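Local coordinates for protein sarcosine oxidase (Pyrococcus horikoshii, PDB 1Y56) that serves as the beta subunit of an FAD-, FMN- and ATP-containing dehydrogenase complex that oxidises L-proline, at residues T85-L90 against N239-S244; D143-P148 against Y251-F256; A227-P232 against G259-I264. All coordinates share one frame; numbering follows the deposited sequence.

Interaction 1 (T85-L90 against N239-S244)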
loop_
_atom_site.group_PDB
_atom_site.type_symbol
_atom_site.label_atom_id
_atom_site.label_comp_id
_atom_site.label_asym_id
_atom_site.label_seq_id
_atom_site.Cartn_x
_atom_site.Cartn_y
_atom_site.Cartn_z
ATOM N N THR B 85 20.155 27.866 -51.880
ATOM C CA THR B 85 20.717 26.717 -52.578
ATOM C C THR B 85 19.774 26.142 -53.635
ATOM O O THR B 85 20.116 25.167 -54.306
ATOM C CB THR B 85 21.103 25.590 -51.605
ATOM O OG1 THR B 85 19.924 25.095 -50.955
ATOM C CG2 THR B 85 22.100 26.079 -50.568
ATOM N N GLY B 86 18.597 26.745 -53.781
ATOM C CA GLY B 86 17.610 26.302 -54.772
ATOM C C GLY B 86 16.648 25.223 -54.298
ATOM O O GLY B 86 16.797 24.679 -53.199
ATOM N N TYR B 87 15.647 24.949 -55.135
ATOM C CA TYR B 87 14.704 23.840 -54.984
ATOM C C TYR B 87 14.708 23.119 -56.304
ATOM O O TYR B 87 14.699 23.748 -57.357
ATOM C CB TYR B 87 13.293 24.358 -54.795
ATOM C CG TYR B 87 12.602 24.116 -53.471
ATOM C CD1 TYR B 87 11.475 23.305 -53.410
ATOM C CD2 TYR B 87 13.019 24.757 -52.302
ATOM C CE1 TYR B 87 10.793 23.110 -52.217
ATOM C CE2 TYR B 87 12.339 24.567 -51.089
ATOM C CZ TYR B 87 11.226 23.746 -51.060
ATOM O OH TYR B 87 10.536 23.544 -49.890
ATOM N N LEU B 88 14.671 21.799 -56.251
ATOM C CA LEU B 88 14.806 20.974 -57.433
ATOM C C LEU B 88 13.668 19.961 -57.505
ATOM O O LEU B 88 13.645 18.993 -56.750
ATOM C CB LEU B 88 16.143 20.259 -57.353
ATOM C CG LEU B 88 16.705 19.623 -58.603
ATOM C CD1 LEU B 88 17.104 20.707 -59.602
ATOM C CD2 LEU B 88 17.899 18.789 -58.195
ATOM N N PHE B 89 12.709 20.195 -58.393
ATOM C CA PHE B 89 11.606 19.262 -58.586
ATOM C C PHE B 89 11.978 18.254 -59.664
ATOM O O PHE B 89 12.091 18.622 -60.831
ATOM C CB PHE B 89 10.357 20.014 -59.021
ATOM C CG PHE B 89 9.687 20.794 -57.921
ATOM C CD1 PHE B 89 8.618 20.248 -57.213
ATOM C CD2 PHE B 89 10.091 22.099 -57.618
ATOM C CE1 PHE B 89 7.981 20.980 -56.214
ATOM C CE2 PHE B 89 9.454 22.830 -56.619
ATOM C CZ PHE B 89 8.406 22.277 -55.920
ATOM N N LEU B 90 12.175 16.991 -59.295
ATOM C CA LEU B 90 12.492 15.971 -60.302
ATOM C C LEU B 90 11.254 15.508 -61.064
ATOM O O LEU B 90 10.246 15.179 -60.457
ATOM C CB LEU B 90 13.165 14.754 -59.669
ATOM C CG LEU B 90 14.394 14.955 -58.792
ATOM C CD1 LEU B 90 14.727 13.656 -58.083
ATOM C CD2 LEU B 90 15.555 15.470 -59.625
ATOM N N ASN B 239 22.730 20.248 -51.560
ATOM C CA ASN B 239 22.470 21.652 -51.270
ATOM C C ASN B 239 21.045 22.127 -51.438
ATOM O O ASN B 239 20.484 22.684 -50.509
ATOM C CB ASN B 239 23.460 22.540 -51.994
ATOM C CG ASN B 239 24.855 22.352 -51.472
ATOM O OD1 ASN B 239 25.732 21.892 -52.187
ATOM N ND2 ASN B 239 25.060 22.664 -50.197
ATOM N N PRO B 240 20.435 21.886 -52.603
ATOM C CA PRO B 240 19.056 22.345 -52.723
ATOM C C PRO B 240 18.095 21.384 -52.025
ATOM O O PRO B 240 18.480 20.257 -51.658
ATOM C CB PRO B 240 18.811 22.295 -54.227
ATOM C CG PRO B 240 19.690 21.181 -54.703
ATOM C CD PRO B 240 20.898 21.184 -53.818
ATOM N N MET B 241 16.860 21.836 -51.829
ATOM C CA MET B 241 15.774 20.951 -51.458
ATOM C C MET B 241 15.425 20.141 -52.713
ATOM O O MET B 241 15.077 20.711 -53.739
ATOM C CB MET B 241 14.590 21.793 -51.022
ATOM C CG MET B 241 13.479 21.033 -50.353
ATOM S SD MET B 241 13.817 20.685 -48.620
ATOM C CE MET B 241 13.953 18.924 -48.729
ATOM N N VAL B 242 15.565 18.823 -52.665
ATOM C CA VAL B 242 15.140 18.008 -53.806
ATOM C C VAL B 242 13.760 17.392 -53.547
ATOM O O VAL B 242 13.525 16.776 -52.496
ATOM C CB VAL B 242 16.238 17.000 -54.329
ATOM C CG1 VAL B 242 17.403 16.898 -53.389
ATOM C CG2 VAL B 242 15.662 15.644 -54.630
ATOM N N ILE B 243 12.850 17.604 -54.499
ATOM C CA ILE B 243 11.492 17.083 -54.422
ATOM C C ILE B 243 11.299 16.015 -55.473
ATOM O O ILE B 243 11.707 16.188 -56.626
ATOM C CB ILE B 243 10.431 18.193 -54.649
ATOM C CG1 ILE B 243 10.721 19.428 -53.785
ATOM C CG2 ILE B 243 9.000 17.656 -54.426
ATOM C CD1 ILE B 243 10.655 19.204 -52.281
ATOM N N SER B 244 10.678 14.910 -55.069
ATOM C CA SER B 244 10.233 13.892 -56.012
ATOM C C SER B 244 8.760 13.545 -55.777
ATOM O O SER B 244 8.433 12.793 -54.852
ATOM C CB SER B 244 11.108 12.648 -55.916
ATOM O OG SER B 244 10.682 11.674 -56.843
#

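Interaction 2 (D143-P148 against Y251-F256)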
loop_
_atom_site.group_PDB
_atom_site.type_symbol
_atom_site.label_atom_id
_atom_site.label_comp_id
_atom_site.label_asym_id
_atom_site.label_seq_id
_atom_site.Cartn_x
_atom_site.Cartn_y
_atom_site.Cartn_z
ATOM N N ASP B 143 15.346 29.872 -54.550
ATOM C CA ASP B 143 14.743 29.184 -53.401
ATOM C C ASP B 143 15.873 28.745 -52.468
ATOM O O ASP B 143 17.027 28.607 -52.888
ATOM C CB ASP B 143 13.926 27.964 -53.839
ATOM C CG ASP B 143 12.733 28.327 -54.730
ATOM O OD1 ASP B 143 12.375 27.491 -55.592
ATOM O OD2 ASP B 143 12.146 29.425 -54.585
ATOM N N GLY B 144 15.554 28.524 -51.202
ATOM C CA GLY B 144 16.584 28.190 -50.236
ATOM C C GLY B 144 16.065 27.484 -49.007
ATOM O O GLY B 144 14.946 26.987 -48.981
ATOM N N LYS B 145 16.911 27.437 -47.990
ATOM C CA LYS B 145 16.610 26.775 -46.741
ATOM C C LYS B 145 17.180 27.591 -45.588
ATOM O O LYS B 145 18.142 28.326 -45.773
ATOM C CB LYS B 145 17.156 25.351 -46.748
ATOM C CG LYS B 145 18.479 25.215 -47.414
ATOM C CD LYS B 145 19.023 23.822 -47.274
ATOM C CE LYS B 145 20.523 23.861 -47.374
ATOM N NZ LYS B 145 21.046 22.542 -47.732
ATOM N N ALA B 146 16.549 27.488 -44.418
ATOM C CA ALA B 146 16.944 28.219 -43.213
ATOM C C ALA B 146 16.483 27.382 -42.031
ATOM O O ALA B 146 15.592 26.556 -42.192
ATOM C CB ALA B 146 16.283 29.587 -43.180
ATOM N N ASP B 147 17.072 27.591 -40.850
ATOM C CA ASP B 147 16.646 26.875 -39.645
ATOM C C ASP B 147 15.472 27.590 -38.971
ATOM O O ASP B 147 15.627 28.716 -38.475
ATOM C CB ASP B 147 17.800 26.684 -38.658
ATOM C CG ASP B 147 17.383 25.904 -37.413
ATOM O OD1 ASP B 147 17.117 26.549 -36.366
ATOM O OD2 ASP B 147 17.305 24.648 -37.482
ATOM N N PRO B 148 14.288 26.937 -38.947
ATOM C CA PRO B 148 13.111 27.625 -38.438
ATOM C C PRO B 148 13.281 28.100 -37.006
ATOM O O PRO B 148 12.748 29.153 -36.657
ATOM C CB PRO B 148 12.012 26.568 -38.552
ATOM C CG PRO B 148 12.479 25.695 -39.639
ATOM C CD PRO B 148 13.945 25.578 -39.396
ATOM N N TYR B 251 10.656 14.814 -50.032
ATOM C CA TYR B 251 11.534 15.965 -50.037
ATOM C C TYR B 251 12.738 15.619 -49.162
ATOM O O TYR B 251 12.576 15.029 -48.091
ATOM C CB TYR B 251 10.798 17.196 -49.516
ATOM C CG TYR B 251 10.406 17.141 -48.058
ATOM C CD1 TYR B 251 9.203 16.570 -47.661
ATOM C CD2 TYR B 251 11.236 17.674 -47.075
ATOM C CE1 TYR B 251 8.837 16.529 -46.330
ATOM C CE2 TYR B 251 10.884 17.636 -45.739
ATOM C CZ TYR B 251 9.679 17.065 -45.367
ATOM O OH TYR B 251 9.326 17.025 -44.029
ATOM N N LEU B 252 13.940 15.939 -49.633
ATOM C CA LEU B 252 15.140 15.825 -48.799
ATOM C C LEU B 252 16.215 16.866 -49.123
ATOM O O LEU B 252 16.358 17.300 -50.268
ATOM C CB LEU B 252 15.708 14.396 -48.802
ATOM C CG LEU B 252 16.270 13.623 -49.997
ATOM C CD1 LEU B 252 15.317 13.579 -51.133
ATOM C CD2 LEU B 252 17.570 14.204 -50.447
ATOM N N THR B 253 16.942 17.289 -48.096
ATOM C CA THR B 253 18.040 18.246 -48.244
ATOM C C THR B 253 19.041 18.019 -47.099
ATOM O O THR B 253 18.790 17.208 -46.213
ATOM C CB THR B 253 17.527 19.716 -48.243
ATOM O OG1 THR B 253 18.602 20.607 -48.564
ATOM C CG2 THR B 253 16.934 20.090 -46.877
ATOM N N GLN B 254 20.168 18.721 -47.113
ATOM C CA GLN B 254 21.129 18.589 -46.025
ATOM C C GLN B 254 20.976 19.775 -45.076
ATOM O O GLN B 254 20.755 20.905 -45.519
ATOM C CB GLN B 254 22.546 18.473 -46.588
ATOM C CG GLN B 254 23.661 18.374 -45.576
ATOM C CD GLN B 254 24.979 17.935 -46.206
ATOM O OE1 GLN B 254 25.212 18.146 -47.401
ATOM N NE2 GLN B 254 25.849 17.315 -45.401
ATOM N N THR B 255 21.054 19.513 -43.772
ATOM C CA THR B 255 21.024 20.589 -42.783
ATOM C C THR B 255 22.383 21.287 -42.699
ATOM O O THR B 255 23.400 20.801 -43.236
ATOM C CB THR B 255 20.660 20.091 -41.376
ATOM O OG1 THR B 255 21.658 19.173 -40.924
ATOM C CG2 THR B 255 19.310 19.423 -41.365
ATOM N N PHE B 256 22.391 22.424 -42.002
ATOM C CA PHE B 256 23.617 23.161 -41.743
ATOM C C PHE B 256 24.574 22.356 -40.865
ATOM O O PHE B 256 25.779 22.430 -41.043
ATOM C CB PHE B 256 23.303 24.536 -41.161
ATOM C CG PHE B 256 22.429 25.388 -42.059
ATOM C CD1 PHE B 256 22.597 25.371 -43.446
ATOM C CD2 PHE B 256 21.444 26.217 -41.518
ATOM C CE1 PHE B 256 21.789 26.151 -44.274
ATOM C CE2 PHE B 256 20.634 27.002 -42.341
ATOM C CZ PHE B 256 20.810 26.973 -43.718
#

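Interaction 3 (A227-P232 against G259-I264). With FMN (flavin mononucleotide), chain E.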
loop_
_atom_site.group_PDB
_atom_site.type_symbol
_atom_site.label_atom_id
_atom_site.label_comp_id
_atom_site.label_asym_id
_atom_site.label_seq_id
_atom_site.Cartn_x
_atom_site.Cartn_y
_atom_site.Cartn_z
ATOM N N ALA B 227 9.219 13.266 -40.199
ATOM C CA ALA B 227 10.524 13.517 -40.791
ATOM C C ALA B 227 11.577 12.552 -40.271
ATOM O O ALA B 227 11.405 11.923 -39.224
ATOM C CB ALA B 227 10.957 14.980 -40.587
ATOM N N VAL B 228 12.660 12.432 -41.031
ATOM C CA VAL B 228 13.815 11.632 -40.649
ATOM C C VAL B 228 15.070 12.511 -40.665
ATOM O O VAL B 228 15.117 13.534 -41.345
ATOM C CB VAL B 228 13.961 10.406 -41.578
ATOM C CG1 VAL B 228 14.267 10.840 -43.000
ATOM C CG2 VAL B 228 15.002 9.435 -41.059
ATOM N N ILE B 229 16.071 12.131 -39.885
ATOM C CA ILE B 229 17.385 12.757 -39.976
ATOM C C ILE B 229 18.436 11.651 -40.050
ATOM O O ILE B 229 18.364 10.662 -39.314
ATOM C CB ILE B 229 17.663 13.737 -38.785
ATOM C CG1 ILE B 229 18.977 14.482 -38.980
ATOM C CG2 ILE B 229 17.668 13.003 -37.420
ATOM C CD1 ILE B 229 18.953 15.410 -40.126
ATOM N N THR B 230 19.398 11.801 -40.951
ATOM C CA THR B 230 20.485 10.836 -41.027
ATOM C C THR B 230 21.697 11.347 -40.259
ATOM O O THR B 230 21.671 12.439 -39.688
ATOM C CB THR B 230 20.886 10.530 -42.474
ATOM O OG1 THR B 230 21.866 11.477 -42.909
ATOM C CG2 THR B 230 19.692 10.597 -43.395
ATOM N N GLN B 231 22.756 10.543 -40.239
ATOM C CA GLN B 231 24.034 10.949 -39.668
ATOM C C GLN B 231 24.626 12.065 -40.521
ATOM O O GLN B 231 24.323 12.145 -41.704
ATOM C CB GLN B 231 24.977 9.767 -39.641
ATOM C CG GLN B 231 25.298 9.238 -41.004
ATOM C CD GLN B 231 26.383 8.196 -40.961
ATOM O OE1 GLN B 231 26.133 6.998 -41.166
ATOM N NE2 GLN B 231 27.604 8.640 -40.677
ATOM N N PRO B 232 25.468 12.933 -39.927
ATOM C CA PRO B 232 26.066 14.022 -40.694
ATOM C C PRO B 232 27.055 13.536 -41.749
ATOM O O PRO B 232 27.679 12.487 -41.593
ATOM C CB PRO B 232 26.793 14.848 -39.635
ATOM C CG PRO B 232 26.234 14.407 -38.336
ATOM C CD PRO B 232 25.906 12.967 -38.524
ATOM N N GLY B 259 23.218 17.018 -41.759
ATOM C CA GLY B 259 22.338 15.896 -41.525
ATOM C C GLY B 259 21.681 15.186 -42.686
ATOM O O GLY B 259 21.671 13.964 -42.740
ATOM N N ILE B 260 21.108 15.909 -43.623
ATOM C CA ILE B 260 20.141 15.250 -44.543
ATOM C C ILE B 260 18.854 14.907 -43.792
ATOM O O ILE B 260 18.740 13.873 -43.130
ATOM C CB ILE B 260 20.665 13.992 -45.293
ATOM C CG1 ILE B 260 21.861 14.347 -46.159
ATOM C CG2 ILE B 260 19.574 13.434 -46.190
ATOM C CD1 ILE B 260 22.683 13.150 -46.532
ATOM N N ILE B 261 17.909 15.825 -43.929
ATOM C CA ILE B 261 16.648 15.809 -43.260
ATOM C C ILE B 261 15.608 15.628 -44.355
ATOM O O ILE B 261 15.866 15.945 -45.510
ATOM C CB ILE B 261 16.450 17.154 -42.503
ATOM C CG1 ILE B 261 15.204 17.111 -41.604
ATOM C CG2 ILE B 261 16.453 18.354 -43.482
ATOM C CD1 ILE B 261 15.045 18.324 -40.696
ATOM N N GLY B 262 14.441 15.108 -44.012
ATOM C CA GLY B 262 13.368 15.056 -44.985
ATOM C C GLY B 262 12.191 14.220 -44.557
ATOM O O GLY B 262 12.234 13.551 -43.527
ATOM N N GLY B 263 11.138 14.269 -45.363
ATOM C CA GLY B 263 9.942 13.483 -45.128
ATOM C C GLY B 263 9.356 13.025 -46.445
ATOM O O GLY B 263 10.032 13.059 -47.476
ATOM N N ILE B 264 8.103 12.579 -46.387
ATOM C CA ILE B 264 7.322 12.163 -47.547
ATOM C C ILE B 264 5.862 12.559 -47.306
ATOM O O ILE B 264 5.511 13.024 -46.214
ATOM C CB ILE B 264 7.415 10.637 -47.807
ATOM C CG1 ILE B 264 7.165 9.845 -46.523
ATOM C CG2 ILE B 264 8.760 10.261 -48.401
ATOM C CD1 ILE B 264 6.957 8.370 -46.744
HETATM N N1 FMN E . 17.274 14.928 -34.004
HETATM C C2 FMN E . 18.469 14.307 -33.868
HETATM O O2 FMN E . 18.567 13.304 -33.124
HETATM N N3 FMN E . 19.559 14.750 -34.525
HETATM C C4 FMN E . 19.477 15.828 -35.330
HETATM O O4 FMN E . 20.494 16.232 -35.933
HETATM C C4A FMN E . 18.252 16.489 -35.488
HETATM N N5 FMN E . 18.137 17.582 -36.292
HETATM C C5A FMN E . 16.959 18.239 -36.459
HETATM C C6 FMN E . 16.903 19.357 -37.300
HETATM C C7 FMN E . 15.707 20.053 -37.487
HETATM C C7M FMN E . 15.714 21.256 -38.407
HETATM C C8 FMN E . 14.553 19.615 -36.818
HETATM C C8M FMN E . 13.248 20.302 -36.974
HETATM C C9 FMN E . 14.608 18.501 -35.975
HETATM C C9A FMN E . 15.807 17.803 -35.791
HETATM N N10 FMN E . 15.903 16.669 -34.940
HETATM C C10 FMN E . 17.140 16.007 -34.796
HETATM C "C1'" FMN E . 14.746 16.144 -34.234
HETATM C "C2'" FMN E . 14.534 16.822 -32.906
HETATM O "O2'" FMN E . 14.882 15.873 -31.882
HETATM C "C3'" FMN E . 13.070 17.297 -32.908
HETATM O "O3'" FMN E . 12.906 18.560 -32.239
HETATM C "C4'" FMN E . 12.175 16.275 -32.286
HETATM O "O4'" FMN E . 12.545 15.108 -32.239
HETATM C "C5'" FMN E . 10.836 16.696 -31.717
HETATM O "O5'" FMN E . 10.771 16.268 -30.361
HETATM P P FMN E . 10.190 14.814 -29.977
HETATM O O1P FMN E . 8.703 14.994 -30.142
HETATM O O2P FMN E . 10.671 14.604 -28.564
HETATM O O3P FMN E . 10.773 13.830 -30.950
#

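Interaction 1 (T85-L90 against N239-S244)
With CG anti to its backbone N (chi1 -169°), Met241 runs alongside Tyr87, both side chains pointing the same way, and CG comes nearest Tyr87 CZ. Met241 CB lies over one face of the phenol ring, 3.6 Å from the Tyr87 centroid and toward the rim. The Met241 chain then bends, bringing SD obliquely to 5.2 Å from that centroid, a Met-aromatic contact. Ile243 holds CG1 anti to its carbonyl carbon (chi1 -49°), and this methylene covers a face of the Phe89 ring, 4.1 Å from the centroid. Ile243 CD1 approaches the other ring obliquely, 3.9 Å from Tyr87 CE1. Ile243 thus serves two rings on one side of a parallel strand pair whose axes diverge by only 19°. Leu88 is gripped twice: its N donates to Met241 O at 2.8 Å, and its O accepts Ile243 N, also at 2.8 Å. Before the strands begin, Thr85 OG1 bonds Asn239 O from above the carbonyl plane. Toward helix 278-291, Leu90 CD1 meets Val242 CG2 at 4.1 Å, both side chains resting on Ile291. Beyond the contact, Tyr87 OH bonds Gly50 O. Directional backbone bonds therefore set the register, with CH-pi contacts on the Tyr87 and Phe89 face and aliphatic ones among Leu88, Leu90 and Val242.

Interaction 2 (D143-P148 against Y251-F256)
The Phe256 ring meets Lys145 at its edge: the carbonyl O of Lys145 lies near the ring plane, 3.6 Å from Phe256 CZ. Ala146 CA and Asp147 N approach the same ring obliquely, at 4.0 Å and 3.9 Å from Phe256 CE2, so the backbone of 145-147 meets the ring at CZ and CE2. A second flat group, the backbone carbonyl of Gln254, receives Lys145 NZ in its plane, on a lone pair of Gln254 O, with a distance of 2.8 Å and a C=O...N angle of 144°. Lys145 leaves its backbone with CG between N and the carbonyl carbon (chi1 38°) and is extended from there. Its NZ also donates to Thr253 OG1 at 3.2 Å. Strand 250-253, which ends here, belongs to the large mixed sheet of this FAD-dependent oxidoreductase, whereas 145-146 is a short, weakly bonded strand leading into helix 148-161; the lysine grips the end of the former at Thr253 and the residue after it. Asn239 O is a further acceptor for NZ, and three neutral oxygens would probably help satisfy a buried ammonium. The amide of Gln254 turns elsewhere, with NE2 bonded to Lys234 O and Gly258 O. Asp147 sits at the N-cap of helix 148-161, its OD1 accepting Glu150 N, and it touches the FMN, while Tyr251 at the far end of the other segment touches the FAD.

Interaction 3 (A227-P232 against G259-I264)
Ala227 opens the pairing with its CA beside Gly262 O, at 3.2 Å in a CA-H...O contact. Val228 and Gly262 form an antiparallel hydrogen-bonded pair: Val228 N donates to Gly262 O at 2.8 Å, and Val228 O receives Gly262 N at 3.2 Å. The backbone of Gly262 is nearly fully extended (phi 169°, psi 173°), a conformation in which a beta carbon would press on the preceding carbonyl oxygen. Ile229 faces Ile261 as the neighbouring non-hydrogen-bonded pair. Its CG1 is anti to the backbone N (chi1 -174°), and CD1 then folds back toward the partner strand, 3.9 Å from Ile261 CB and 3.7 Å from Gly259 CA, where the glycine leaves room for it. Both isoleucines also reach the cofactor: Ile229 CG1 comes 3.8 Å from FMN O4, near the pyrimidine ring, and Ile261 CD1 comes 3.7 Å from FMN C7, at the dimethylbenzene end. Thr230 N donates to Ile260 O at 3.1 Å, the last backbone bond of the pairing, and the Thr230 hydroxyl sits between Gly259 O and Gln231 O. Gln231 turns away, with OE1 on Leu299 N and its side chain packing on Phe448 of the PH1363 chain, and Pro232 touches Tyr91 of that same neighbouring subunit. Because the two isoleucines lie on the same side of the isoalloxazine plane, this antiparallel pair of the mixed sheet provides an aliphatic floor for a flavin site at a subunit interface, where Arg46 and Arg302 of this chain and Gln450 of the PH1363 chain hydrogen-bond the FMN.

Overall arrangement
All three interactions draw on one mixed sheet, in which the order 87-91, 241-244, 250-253, 261-263, 221-230 leads from interaction 1 through interaction 2 to interaction 3. Interaction 2 is the middle piece, its centre about 10 Å from the centres of the other two, which are about 14 Å apart. It joins interaction 1 through Gly86 N and Asp143 O at 2.6 Å, a probable hydrogen bond, and through the lysine they share. It joins interaction 3 through Thr253 O and Ile261 N at 2.8 Å. Both cofactors lie beside this run: the side chain of Tyr87 in interaction 1 is about 5 Å from the FAD, and interactions 2 and 3 both contribute to the FMN pocket.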